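Local coordinates for nucleoprotein (Human coronavirus NL63, PDB 5EPW) that probably packages the viral RNA genome into a helical ribonucleocapsid, this chain being the C-terminal dimerization domain of the nucleocapsid protein, at residues K23-R28 / Q38-R43; T31-V36 / G58-G63; N46-D51 / E114-F119; F78-V83 / Y96-L101. One frame throughout, in Å; residues are numbered along the deposited sequence. Where two conformers were deposited one is given.

Interaction 1. Residues K23-R28 / Q38-R43; sequences KPRWKR and QCFGPR
The R28 guanidinium has R25 CA over the centre of one face. Its edge is taken by two carbonyls. K23 O is gripped side-on by NE and NH2. On the other side NH1 gives a nearly straight bond, 2.9 Å from R28 NH1 to C39 O with 166° at the hydrogen, in the plane of both groups. This fixes the rotation of the group. The extended R28 chain, with CG anti to the carbonyl carbon, reaches C39, the last residue of helix 36-39. The contact thus ties the N-terminal loop of this dimerization domain to the end of that short helix. The F40 ring carries C39 CB over the centre of one face. At its edge lie two carbonyl oxygens: F40 CE1 is 3.3 Å from R25 O and F40 CZ 3.6 Å from R28 O. The R25 guanidinium has F40 O over one face, 3.4 Å from R25 NH1, at a poor angle for a hydrogen bond. Its plane is 47° from the F40 ring. R25 NH2 forms a salt bridge with D80 of the second subunit.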
loop_
_atom_site.group_PDB
_atom_site.type_symbol
_atom_site.label_atom_id
_atom_site.label_comp_id
_atom_site.label_asym_id
_atom_site.label_seq_id
_atom_site.Cartn_x
_atom_site.Cartn_y
_atom_site.Cartn_z
ATOM N N LYS B 23 -16.952 4.557 -4.800
ATOM C CA LYS B 23 -15.525 4.715 -5.202
ATOM C C LYS B 23 -14.976 3.382 -5.588
ATOM O O LYS B 23 -15.437 2.381 -5.089
ATOM C CB LYS B 23 -14.664 5.305 -4.062
ATOM C CG LYS B 23 -15.113 6.688 -3.632
ATOM C CD LYS B 23 -14.766 7.029 -2.219
ATOM C CE LYS B 23 -13.515 7.817 -2.156
ATOM N NZ LYS B 23 -13.025 7.757 -0.723
ATOM N N PRO B 24 -13.921 3.356 -6.454
ATOM C CA PRO B 24 -13.163 2.128 -6.747
ATOM C C PRO B 24 -12.658 1.500 -5.372
ATOM O O PRO B 24 -12.340 2.232 -4.414
ATOM C CB PRO B 24 -12.001 2.592 -7.628
ATOM C CG PRO B 24 -12.227 4.033 -7.981
ATOM C CD PRO B 24 -13.275 4.593 -7.027
ATOM N N ARG B 25 -12.515 0.183 -5.401
ATOM C CA ARG B 25 -12.191 -0.521 -4.128
ATOM C C ARG B 25 -10.838 -0.051 -3.511
ATOM O O ARG B 25 -10.690 0.000 -2.287
ATOM C CB ARG B 25 -12.132 -2.009 -4.439
ATOM C CG ARG B 25 -11.905 -2.900 -3.208
ATOM C CD ARG B 25 -12.225 -4.333 -3.556
ATOM N NE ARG B 25 -11.687 -5.244 -2.533
ATOM C CZ ARG B 25 -12.205 -6.420 -2.196
ATOM N NH1 ARG B 25 -13.202 -6.976 -2.898
ATOM N NH2 ARG B 25 -11.604 -7.188 -1.287
ATOM N N TRP B 26 -9.873 0.357 -4.324
ATOM C CA TRP B 26 -8.600 0.837 -3.870
ATOM C C TRP B 26 -8.575 2.238 -3.281
ATOM O O TRP B 26 -7.563 2.673 -2.758
ATOM C CB TRP B 26 -7.543 0.699 -4.981
ATOM C CG TRP B 26 -7.843 1.413 -6.259
ATOM C CD1 TRP B 26 -7.413 2.660 -6.578
ATOM C CD2 TRP B 26 -8.653 0.960 -7.360
ATOM N NE1 TRP B 26 -7.877 2.993 -7.812
ATOM C CE2 TRP B 26 -8.646 2.004 -8.348
ATOM C CE3 TRP B 26 -9.280 -0.272 -7.684
ATOM C CZ2 TRP B 26 -9.294 1.856 -9.617
ATOM C CZ3 TRP B 26 -9.912 -0.392 -8.955
ATOM C CH2 TRP B 26 -9.910 0.693 -9.871
ATOM N N LYS B 27 -9.719 2.952 -3.386
ATOM C CA LYS B 27 -9.852 4.297 -2.785
ATOM C C LYS B 27 -10.867 4.406 -1.657
ATOM O O LYS B 27 -11.114 5.527 -1.165
ATOM C CB LYS B 27 -10.263 5.261 -3.904
ATOM C CG LYS B 27 -9.197 5.430 -4.953
ATOM C CD LYS B 27 -7.843 5.855 -4.491
ATOM C CE LYS B 27 -6.887 6.475 -5.557
ATOM N NZ LYS B 27 -5.602 6.878 -4.965
ATOM N N ARG B 28 -11.349 3.239 -1.159
ATOM C CA ARG B 28 -12.312 3.284 -0.057
ATOM C C ARG B 28 -11.670 3.523 1.284
ATOM O O ARG B 28 -10.523 3.091 1.532
ATOM C CB ARG B 28 -13.139 2.006 -0.066
ATOM C CG ARG B 28 -13.903 1.817 -1.369
ATOM C CD ARG B 28 -14.801 0.542 -1.430
ATOM N NE ARG B 28 -15.356 0.453 -2.766
ATOM C CZ ARG B 28 -15.701 -0.661 -3.360
ATOM N NH1 ARG B 28 -15.565 -1.887 -2.841
ATOM N NH2 ARG B 28 -16.076 -0.571 -4.637
ATOM N N GLN B 38 -17.825 -4.296 4.491
ATOM C CA GLN B 38 -18.623 -3.636 3.497
ATOM C C GLN B 38 -17.757 -3.083 2.354
ATOM O O GLN B 38 -18.066 -3.207 1.199
ATOM C CB GLN B 38 -19.491 -2.556 4.202
ATOM C CG GLN B 38 -20.526 -3.113 5.229
ATOM C CD GLN B 38 -21.223 -1.982 6.040
ATOM O OE1 GLN B 38 -20.722 -1.462 7.069
ATOM N NE2 GLN B 38 -22.398 -1.562 5.546
ATOM N N CYS B 39 -16.613 -2.473 2.684
ATOM C CA CYS B 39 -15.750 -1.869 1.678
ATOM C C CYS B 39 -14.835 -2.833 0.950
ATOM O O CYS B 39 -14.587 -2.644 -0.219
ATOM C CB CYS B 39 -14.810 -0.804 2.307
ATOM S SG CYS B 39 -15.648 0.671 2.931
ATOM N N PHE B 40 -14.361 -3.871 1.657
ATOM C CA PHE B 40 -13.394 -4.766 1.140
ATOM C C PHE B 40 -13.943 -6.180 1.115
ATOM O O PHE B 40 -14.616 -6.567 0.173
ATOM C CB PHE B 40 -12.042 -4.574 1.870
ATOM C CG PHE B 40 -11.560 -3.148 1.904
ATOM C CD1 PHE B 40 -11.269 -2.484 0.753
ATOM C CD2 PHE B 40 -11.379 -2.461 3.071
ATOM C CE1 PHE B 40 -10.790 -1.148 0.801
ATOM C CE2 PHE B 40 -10.937 -1.108 3.131
ATOM C CZ PHE B 40 -10.693 -0.465 1.940
ATOM N N GLY B 41 -13.821 -6.852 2.183
ATOM C CA GLY B 41 -14.403 -8.210 2.374
ATOM C C GLY B 41 -13.957 -8.788 3.687
ATOM O O GLY B 41 -13.312 -8.132 4.501
ATOM N N PRO B 42 -14.345 -10.048 4.003
ATOM C CA PRO B 42 -14.034 -10.670 5.209
ATOM C C PRO B 42 -12.548 -10.942 5.370
ATOM O O PRO B 42 -11.816 -11.080 4.358
ATOM C CB PRO B 42 -14.859 -11.974 5.114
ATOM C CG PRO B 42 -14.967 -12.253 3.665
ATOM C CD PRO B 42 -15.081 -10.909 3.043
ATOM N N ARG B 43 -12.065 -10.955 6.591
ATOM C CA ARG B 43 -10.650 -11.331 6.858
ATOM C C ARG B 43 -10.408 -12.777 6.408
ATOM O O ARG B 43 -11.248 -13.697 6.738
ATOM C CB ARG B 43 -10.329 -11.277 8.311
ATOM C CG ARG B 43 -10.531 -9.872 8.954
ATOM C CD ARG B 43 -9.627 -8.756 8.358
ATOM N NE ARG B 43 -10.267 -8.283 7.178
ATOM C CZ ARG B 43 -9.604 -7.648 6.184
ATOM N NH1 ARG B 43 -10.279 -7.341 5.059
ATOM N NH2 ARG B 43 -8.329 -7.302 6.307
#

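Interaction 2. Residues T31-V36 / G58-G63; sequences TREENV and GVDAKG
T31 presents its CB to the carboxylate of D60: T31 CB is 3.7 Å from D60 OD2. From CB the side chain forks. The methyl CG2, anti to the carbonyl carbon, also meets D60 OD2, at 3.7 Å from T31 CG2. The other branch, OG1, takes the crowded position flanked by N and C (chi1 62°). It turns back into its own loop, where it donates a weak hydrogen bond to E33 OE2 and accepts a weak one from E34 N. The T31 and D60 side chains run alongside each other. No direct hydrogen bond joins the two segments. A water does so instead: it donates to D60 OD2, 2.6 Å away, and to E33 OE1, and accepts from R32 N. E33 OE1 and D60 OD2 are 4.5 Å apart, and the shared water probably eases the repulsion between these like charges. The contact joins two loops of the domain. One leads into helix 36-39, with N35 as its N-cap. The other leaves helix 52-57 at G58, which has positive phi. With no side chain on G58, the backbones come close, 4.6 Å between T31 CA and G58 CA. Beside it, V36 CG2 packs on G58 CA at 4.1 Å. V36 also packs on F79 of the second subunit.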
loop_
_atom_site.group_PDB
_atom_site.type_symbol
_atom_site.label_atom_id
_atom_site.label_comp_id
_atom_site.label_asym_id
_atom_site.label_seq_id
_atom_site.Cartn_x
_atom_site.Cartn_y
_atom_site.Cartn_z
ATOM N N THR B 31 -15.210 2.962 7.842
ATOM C CA THR B 31 -15.654 3.585 9.095
ATOM C C THR B 31 -16.708 2.678 9.704
ATOM O O THR B 31 -17.079 1.722 9.113
ATOM C CB THR B 31 -16.297 4.945 8.832
ATOM O OG1 THR B 31 -17.427 4.760 8.038
ATOM C CG2 THR B 31 -15.342 5.893 8.114
ATOM N N ARG B 32 -17.202 2.990 10.900
ATOM C CA ARG B 32 -18.257 2.175 11.499
ATOM C C ARG B 32 -19.482 2.096 10.610
ATOM O O ARG B 32 -20.105 1.042 10.446
ATOM C CB ARG B 32 -18.654 2.766 12.858
ATOM C CG ARG B 32 -19.936 2.150 13.388
ATOM C CD ARG B 32 -19.738 1.196 14.495
ATOM N NE ARG B 32 -19.981 1.822 15.793
ATOM C CZ ARG B 32 -19.404 1.419 16.930
ATOM N NH1 ARG B 32 -18.547 0.397 16.936
ATOM N NH2 ARG B 32 -19.664 2.058 18.075
ATOM N N GLU B 33 -19.802 3.216 9.950
ATOM C CA GLU B 33 -20.944 3.355 9.020
ATOM C C GLU B 33 -20.831 2.437 7.809
ATOM O O GLU B 33 -21.775 1.841 7.345
ATOM C CB GLU B 33 -21.055 4.819 8.559
ATOM C CG GLU B 33 -20.902 5.885 9.663
ATOM C CD GLU B 33 -19.473 6.274 10.009
ATOM O OE1 GLU B 33 -19.054 5.933 11.103
ATOM O OE2 GLU B 33 -18.785 6.967 9.214
ATOM N N GLU B 34 -19.598 2.321 7.256
ATOM C CA GLU B 34 -19.351 1.460 6.093
ATOM C C GLU B 34 -17.978 0.803 6.376
ATOM O O GLU B 34 -16.882 1.351 6.125
ATOM C CB GLU B 34 -19.253 2.265 4.816
ATOM C CG GLU B 34 -20.611 2.816 4.313
ATOM C CD GLU B 34 -20.488 3.369 2.906
ATOM O OE1 GLU B 34 -19.853 4.410 2.813
ATOM O OE2 GLU B 34 -20.992 2.737 1.931
ATOM N N ASN B 35 -18.085 -0.368 6.971
ATOM C CA ASN B 35 -16.915 -0.966 7.626
ATOM C C ASN B 35 -16.018 -1.783 6.659
ATOM O O ASN B 35 -16.189 -1.738 5.441
ATOM C CB ASN B 35 -17.364 -1.724 8.858
ATOM C CG ASN B 35 -18.114 -3.000 8.517
ATOM O OD1 ASN B 35 -18.016 -3.596 7.400
ATOM N ND2 ASN B 35 -18.953 -3.433 9.513
ATOM N N VAL B 36 -15.046 -2.465 7.238
ATOM C CA VAL B 36 -14.084 -3.176 6.431
ATOM C C VAL B 36 -14.727 -4.304 5.579
ATOM O O VAL B 36 -14.310 -4.570 4.462
ATOM C CB VAL B 36 -12.920 -3.708 7.308
ATOM C CG1 VAL B 36 -12.008 -4.670 6.568
ATOM C CG2 VAL B 36 -12.171 -2.541 7.864
ATOM N N GLY B 58 -12.928 0.414 11.137
ATOM C CA GLY B 58 -12.034 0.904 10.081
ATOM C C GLY B 58 -11.046 1.932 10.599
ATOM O O GLY B 58 -10.354 1.735 11.674
ATOM N N VAL B 59 -10.823 3.005 9.813
ATOM C CA VAL B 59 -9.876 4.067 10.210
ATOM C C VAL B 59 -10.256 4.828 11.488
ATOM O O VAL B 59 -9.436 5.531 12.034
ATOM C CB VAL B 59 -9.583 5.017 9.045
ATOM C CG1 VAL B 59 -9.066 4.229 7.792
ATOM C CG2 VAL B 59 -10.768 5.948 8.758
ATOM N N ASP B 60 -11.489 4.664 11.930
ATOM C CA ASP B 60 -11.943 5.284 13.196
ATOM C C ASP B 60 -11.663 4.436 14.391
ATOM O O ASP B 60 -11.916 4.838 15.592
ATOM C CB ASP B 60 -13.394 5.670 13.058
ATOM C CG ASP B 60 -13.593 6.834 12.064
ATOM O OD1 ASP B 60 -12.644 7.521 11.677
ATOM O OD2 ASP B 60 -14.689 6.889 11.602
ATOM N N ALA B 61 -11.134 3.239 14.207
ATOM C CA ALA B 61 -10.689 2.420 15.360
ATOM C C ALA B 61 -9.584 3.185 16.091
ATOM O O ALA B 61 -8.712 3.789 15.441
ATOM C CB ALA B 61 -10.175 1.108 14.912
ATOM N N LYS B 62 -9.605 3.159 17.465
ATOM C CA LYS B 62 -8.687 4.005 18.157
ATOM C C LYS B 62 -7.233 3.557 17.998
ATOM O O LYS B 62 -6.286 4.382 18.121
ATOM C CB LYS B 62 -9.013 4.127 19.677
ATOM C CG LYS B 62 -10.378 4.880 19.861
ATOM C CD LYS B 62 -10.146 6.360 19.564
ATOM C CE LYS B 62 -11.315 7.148 20.134
ATOM N NZ LYS B 62 -12.639 6.599 19.708
ATOM N N GLY B 63 -7.061 2.274 17.622
ATOM C CA GLY B 63 -5.682 1.717 17.324
ATOM C C GLY B 63 -5.138 2.104 15.952
ATOM O O GLY B 63 -3.914 1.925 15.687
HETATM O O HOH W 1 -16.651 5.372 12.486
#

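Interaction 3. Residues N46-D51 / E114-F119; sequences NHNMGD and EQISAF
Q115 satisfies D51 twice through its side-chain amide. Q115 OE1 accepts from D51 N at 2.8 Å. Q115 NE2 donates to D51 OD2 at 3.0 Å, nearly straight and in the amide plane, meeting the carboxylate from above. The bend of Q115 at chi2 (-70°) brings the amide to D51. The other oxygen, D51 OD1, caps L54 N of helix 52-57. Q115 O accepts from G50 N, 3.0 Å and 172°. N48 ND2 donates to S117 OG at 3.0 Å, while N48 OD1 accepts from V83 N of the second subunit. N48 O takes a weak, bent bond from S117 N (122°) and a second from a water. That water also donates to G50 O and accepts from F119 N. Around this polar core, M49 SD packs 3.8 Å from I116 CG1, and A118 CB lies 3.7 Å from D51 N. The arrangement is a single beta bridge, M49 with I116, that joins the N-cap turn of helix 52-57 to the C-terminal end of helix 109-115 within the dimerization domain.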
loop_
_atom_site.group_PDB
_atom_site.type_symbol
_atom_site.label_atom_id
_atom_site.label_comp_id
_atom_site.label_asym_id
_atom_site.label_seq_id
_atom_site.Cartn_x
_atom_site.Cartn_y
_atom_site.Cartn_z
ATOM N N ASN B 46 -5.644 -14.099 2.518
ATOM C CA ASN B 46 -5.204 -13.135 1.458
ATOM C C ASN B 46 -5.581 -11.680 1.820
ATOM O O ASN B 46 -5.255 -10.770 1.074
ATOM C CB ASN B 46 -5.732 -13.532 0.102
ATOM C CG ASN B 46 -4.937 -14.665 -0.544
ATOM O OD1 ASN B 46 -3.795 -14.427 -1.015
ATOM N ND2 ASN B 46 -5.408 -15.901 -0.394
ATOM N N HIS B 47 -6.294 -11.493 2.914
ATOM C CA HIS B 47 -6.757 -10.180 3.399
ATOM C C HIS B 47 -6.729 -10.203 4.920
ATOM O O HIS B 47 -7.775 -10.413 5.566
ATOM C CB HIS B 47 -8.186 -9.844 2.854
ATOM C CG HIS B 47 -8.369 -10.105 1.410
ATOM N ND1 HIS B 47 -8.604 -11.361 0.874
ATOM C CD2 HIS B 47 -8.356 -9.257 0.367
ATOM C CE1 HIS B 47 -8.746 -11.262 -0.423
ATOM N NE2 HIS B 47 -8.565 -10.006 -0.791
ATOM N N ASN B 48 -5.523 -10.215 5.489
ATOM C CA ASN B 48 -5.347 -10.788 6.838
ATOM C C ASN B 48 -5.188 -9.784 7.998
ATOM O O ASN B 48 -5.012 -10.218 9.152
ATOM C CB ASN B 48 -4.182 -11.802 6.880
ATOM C CG ASN B 48 -2.889 -11.249 6.495
ATOM O OD1 ASN B 48 -2.728 -10.447 5.539
ATOM N ND2 ASN B 48 -1.842 -11.628 7.219
ATOM N N MET B 49 -5.103 -8.471 7.733
ATOM C CA MET B 49 -4.877 -7.530 8.775
ATOM C C MET B 49 -6.179 -7.071 9.461
ATOM O O MET B 49 -7.180 -6.738 8.861
ATOM C CB MET B 49 -4.271 -6.238 8.189
ATOM C CG MET B 49 -2.856 -6.437 7.603
ATOM S SD MET B 49 -1.639 -7.225 8.677
ATOM C CE MET B 49 -1.529 -5.937 9.908
ATOM N N GLY B 50 -6.109 -7.062 10.810
ATOM C CA GLY B 50 -7.071 -6.333 11.632
ATOM C C GLY B 50 -7.926 -7.290 12.518
ATOM O O GLY B 50 -8.545 -8.234 12.059
ATOM N N ASP B 51 -7.942 -6.864 13.778
ATOM C CA ASP B 51 -8.844 -7.496 14.702
ATOM C C ASP B 51 -10.286 -7.065 14.598
ATOM O O ASP B 51 -10.653 -6.270 13.718
ATOM C CB ASP B 51 -8.250 -7.304 16.143
ATOM C CG ASP B 51 -8.323 -5.895 16.687
ATOM O OD1 ASP B 51 -9.110 -5.078 16.172
ATOM O OD2 ASP B 51 -7.548 -5.504 17.606
ATOM N N GLU B 114 0.583 -7.656 16.257
ATOM C CA GLU B 114 -0.664 -8.091 16.846
ATOM C C GLU B 114 -1.817 -8.182 15.895
ATOM O O GLU B 114 -2.687 -9.029 15.981
ATOM C CB GLU B 114 -1.059 -7.136 18.032
ATOM C CG GLU B 114 -0.535 -7.601 19.391
ATOM C CD GLU B 114 -0.559 -6.487 20.454
ATOM O OE1 GLU B 114 -1.371 -5.536 20.342
ATOM O OE2 GLU B 114 0.339 -6.505 21.360
ATOM N N GLN B 115 -1.829 -7.282 14.902
ATOM C CA GLN B 115 -2.898 -7.218 13.970
ATOM C C GLN B 115 -2.751 -8.254 12.780
ATOM O O GLN B 115 -3.751 -8.405 12.048
ATOM C CB GLN B 115 -3.075 -5.807 13.362
ATOM C CG GLN B 115 -3.368 -4.820 14.491
ATOM C CD GLN B 115 -4.725 -5.042 15.071
ATOM O OE1 GLN B 115 -5.751 -5.188 14.351
ATOM N NE2 GLN B 115 -4.791 -5.056 16.443
ATOM N N ILE B 116 -1.547 -8.784 12.554
ATOM C CA ILE B 116 -1.319 -9.670 11.412
ATOM C C ILE B 116 -2.080 -10.937 11.655
ATOM O O ILE B 116 -1.819 -11.652 12.665
ATOM C CB ILE B 116 0.172 -9.963 11.212
ATOM C CG1 ILE B 116 0.951 -8.763 10.938
ATOM C CG2 ILE B 116 0.325 -10.990 10.110
ATOM C CD1 ILE B 116 2.434 -8.960 10.814
ATOM N N SER B 117 -3.001 -11.291 10.786
ATOM C CA SER B 117 -3.867 -12.424 10.916
ATOM C C SER B 117 -4.542 -12.541 12.284
ATOM O O SER B 117 -4.753 -13.679 12.874
ATOM C CB SER B 117 -3.033 -13.724 10.605
ATOM O OG SER B 117 -2.568 -13.693 9.221
ATOM N N ALA B 118 -4.984 -11.391 12.753
ATOM C CA ALA B 118 -5.746 -11.322 13.987
ATOM C C ALA B 118 -7.007 -12.114 13.987
ATOM O O ALA B 118 -7.490 -12.639 15.066
ATOM C CB ALA B 118 -5.955 -9.902 14.377
ATOM N N PHE B 119 -7.655 -12.350 12.863
ATOM C CA PHE B 119 -8.811 -13.164 12.699
ATOM C C PHE B 119 -8.558 -14.617 13.157
ATOM O O PHE B 119 -9.562 -15.244 13.497
ATOM C CB PHE B 119 -9.365 -13.155 11.260
ATOM C CG PHE B 119 -8.590 -13.986 10.275
ATOM C CD1 PHE B 119 -7.454 -13.492 9.642
ATOM C CD2 PHE B 119 -9.014 -15.265 9.906
ATOM C CE1 PHE B 119 -6.711 -14.301 8.710
ATOM C CE2 PHE B 119 -8.329 -16.040 8.946
ATOM C CZ PHE B 119 -7.153 -15.559 8.369
HETATM O O HOH W 2 -7.270 -10.303 10.777
#

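Interaction 4. Residues F78-V83 / Y96-L101; sequences FFDSEV and YTYKML
Two backbone hydrogen bonds pair E82 with T97: E82 N to T97 O at 3.0 Å, and T97 N to E82 O at 2.9 Å. Both donors lie in the carbonyl planes. Waters extend the polar network. One donates to E82 O and also bonds T97 OG1. Another donates to D80 OD2 and accepts from Y98 OH. The D80 carboxylate is further held by a salt bridge from R25 of the second subunit. S81 OG hydrogen-bonds to L77 O and sits at the edge of the Y98 ring, 3.4 Å from Y98 CD1. D80 O lies equally close to Y98 CD1, and the D80 carboxylate is turned 74° from the ring. Next comes the non-hydrogen-bonded pair V83 and Y96, side by side, with V83 CG2 3.7 Å from Y96 CD2. Y96 OH bonds L70 O of the second subunit. This is the antiparallel hairpin of strands 82-88 and 91-103. Residues 96-101 also pair with a strand of the second subunit, so the sheet runs across the interface, the hallmark of the coronavirus nucleocapsid C-terminal domain dimer.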
loop_
_atom_site.group_PDB
_atom_site.type_symbol
_atom_site.label_atom_id
_atom_site.label_comp_id
_atom_site.label_asym_id
_atom_site.label_seq_id
_atom_site.Cartn_x
_atom_site.Cartn_y
_atom_site.Cartn_z
ATOM N N PHE B 78 4.175 3.583 -5.048
ATOM C CA PHE B 78 4.400 3.632 -6.501
ATOM C C PHE B 78 5.866 3.406 -6.875
ATOM O O PHE B 78 6.170 2.609 -7.758
ATOM C CB PHE B 78 3.923 4.976 -7.046
ATOM C CG PHE B 78 3.922 5.085 -8.558
ATOM C CD1 PHE B 78 2.918 4.571 -9.315
ATOM C CD2 PHE B 78 4.972 5.686 -9.131
ATOM C CE1 PHE B 78 2.962 4.668 -10.718
ATOM C CE2 PHE B 78 5.040 5.847 -10.505
ATOM C CZ PHE B 78 4.052 5.352 -11.286
ATOM N N PHE B 79 6.733 4.167 -6.273
ATOM C CA PHE B 79 8.141 4.236 -6.669
ATOM C C PHE B 79 8.994 3.199 -6.009
ATOM O O PHE B 79 10.192 3.015 -6.399
ATOM C CB PHE B 79 8.746 5.610 -6.398
ATOM C CG PHE B 79 8.249 6.689 -7.286
ATOM C CD1 PHE B 79 8.487 6.651 -8.664
ATOM C CD2 PHE B 79 7.437 7.736 -6.776
ATOM C CE1 PHE B 79 8.023 7.627 -9.513
ATOM C CE2 PHE B 79 7.012 8.764 -7.619
ATOM C CZ PHE B 79 7.341 8.720 -8.959
ATOM N N ASP B 80 8.527 2.477 -4.996
ATOM C CA ASP B 80 9.393 1.623 -4.194
ATOM C C ASP B 80 8.807 0.217 -4.023
ATOM O O ASP B 80 9.216 -0.522 -3.136
ATOM C CB ASP B 80 9.782 2.289 -2.866
ATOM C CG ASP B 80 11.013 1.686 -2.203
ATOM O OD1 ASP B 80 11.949 1.372 -3.005
ATOM O OD2 ASP B 80 11.070 1.726 -0.963
ATOM N N SER B 81 7.956 -0.192 -4.974
ATOM C CA SER B 81 7.380 -1.561 -5.097
ATOM C C SER B 81 7.837 -2.230 -6.386
ATOM O O SER B 81 8.213 -1.583 -7.384
ATOM C CB SER B 81 5.822 -1.518 -5.148
ATOM O OG SER B 81 5.232 -0.950 -3.963
ATOM N N GLU B 82 7.638 -3.522 -6.412
ATOM C CA GLU B 82 7.651 -4.267 -7.669
ATOM C C GLU B 82 6.206 -4.397 -8.111
ATOM O O GLU B 82 5.362 -4.991 -7.416
ATOM C CB GLU B 82 8.295 -5.679 -7.497
ATOM C CG GLU B 82 8.319 -6.496 -8.801
ATOM C CD GLU B 82 9.175 -7.759 -8.695
ATOM O OE1 GLU B 82 9.837 -7.925 -7.682
ATOM O OE2 GLU B 82 9.140 -8.534 -9.685
ATOM N N VAL B 83 5.858 -3.932 -9.333
ATOM C CA VAL B 83 4.540 -3.931 -9.848
ATOM C C VAL B 83 4.389 -4.796 -11.091
ATOM O O VAL B 83 5.311 -4.773 -11.941
ATOM C CB VAL B 83 4.090 -2.478 -10.198
ATOM C CG1 VAL B 83 2.717 -2.452 -10.900
ATOM C CG2 VAL B 83 4.068 -1.555 -9.000
ATOM N N TYR B 96 0.907 -4.943 -6.543
ATOM C CA TYR B 96 2.008 -4.266 -5.875
ATOM C C TYR B 96 2.589 -5.224 -4.844
ATOM O O TYR B 96 1.842 -5.692 -3.971
ATOM C CB TYR B 96 1.577 -2.986 -5.171
ATOM C CG TYR B 96 1.060 -1.849 -6.018
ATOM C CD1 TYR B 96 -0.256 -1.845 -6.499
ATOM C CD2 TYR B 96 1.884 -0.704 -6.189
ATOM C CE1 TYR B 96 -0.728 -0.716 -7.163
ATOM C CE2 TYR B 96 1.397 0.442 -6.845
ATOM C CZ TYR B 96 0.135 0.370 -7.348
ATOM O OH TYR B 96 -0.369 1.512 -7.998
ATOM N N THR B 97 3.892 -5.433 -4.926
ATOM C CA THR B 97 4.577 -6.206 -3.826
ATOM C C THR B 97 5.538 -5.220 -3.230
ATOM O O THR B 97 6.495 -4.706 -3.917
ATOM C CB THR B 97 5.333 -7.428 -4.409
ATOM O OG1 THR B 97 4.392 -8.276 -5.059
ATOM C CG2 THR B 97 5.980 -8.211 -3.223
ATOM N N TYR B 98 5.342 -4.847 -1.974
ATOM C CA TYR B 98 6.097 -3.765 -1.299
ATOM C C TYR B 98 6.786 -4.394 -0.057
ATOM O O TYR B 98 6.084 -4.948 0.782
ATOM C CB TYR B 98 5.152 -2.601 -0.931
ATOM C CG TYR B 98 5.900 -1.502 -0.202
ATOM C CD1 TYR B 98 6.671 -0.611 -0.909
ATOM C CD2 TYR B 98 5.945 -1.489 1.192
ATOM C CE1 TYR B 98 7.477 0.364 -0.209
ATOM C CE2 TYR B 98 6.672 -0.534 1.855
ATOM C CZ TYR B 98 7.412 0.376 1.168
ATOM O OH TYR B 98 8.146 1.303 1.888
ATOM N N LYS B 99 8.083 -4.173 0.081
ATOM C CA LYS B 99 8.851 -4.694 1.226
ATOM C C LYS B 99 9.446 -3.508 1.988
ATOM O O LYS B 99 10.027 -2.602 1.379
ATOM C CB LYS B 99 9.971 -5.552 0.709
ATOM C CG LYS B 99 9.427 -6.805 0.072
ATOM C CD LYS B 99 10.539 -7.663 -0.556
ATOM C CE LYS B 99 9.958 -8.851 -1.290
ATOM N NZ LYS B 99 11.124 -9.739 -1.741
ATOM N N MET B 100 9.333 -3.549 3.301
ATOM C CA MET B 100 9.938 -2.492 4.168
ATOM C C MET B 100 10.585 -3.150 5.348
ATOM O O MET B 100 10.110 -4.151 5.920
ATOM C CB MET B 100 8.907 -1.467 4.615
ATOM C CG MET B 100 7.666 -2.062 5.285
ATOM S SD MET B 100 6.326 -0.888 5.623
ATOM C CE MET B 100 6.772 -0.330 7.304
ATOM N N LEU B 101 11.783 -2.594 5.649
ATOM C CA LEU B 101 12.569 -3.059 6.856
ATOM C C LEU B 101 12.303 -2.135 8.088
ATOM O O LEU B 101 12.589 -0.932 8.001
ATOM C CB LEU B 101 14.099 -3.029 6.505
ATOM C CG LEU B 101 14.486 -4.036 5.456
ATOM C CD1 LEU B 101 15.944 -3.769 5.015
ATOM C CD2 LEU B 101 14.271 -5.441 5.893
HETATM O O HOH W 3 10.913 -0.985 -0.492
HETATM O O HOH W 4 9.630 -2.969 -2.055
HETATM O O HOH W 5 9.260 3.092 0.373
HETATM O O HOH W 6 11.087 0.419 1.956
HETATM O O HOH W 7 4.458 -7.597 -7.718
#

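In the fold
Interactions 1 and 2 cross along the chain and touch, their centres about 12 Å apart. C39 SG packs on E34 O where helix 36-39 joins them. R43 connects interaction 1 to interaction 3, their centres about 15 Å apart: R43 NH2 lies 2.9 Å from M49 O, a probable hydrogen bond. Interaction 4 is nested inside the loop that interaction 3 closes. Within the chain it touches none of the others, and its centre lies about 20 Å from that of interaction 3 and about 26 Å from that of interaction 2. In the dimer it meets the copies of interactions 1, 2 and 3 in the second subunit. Segment 78-83 of one subunit meets R25, R43, N46 and N48 of the other, and F79 packs on V36.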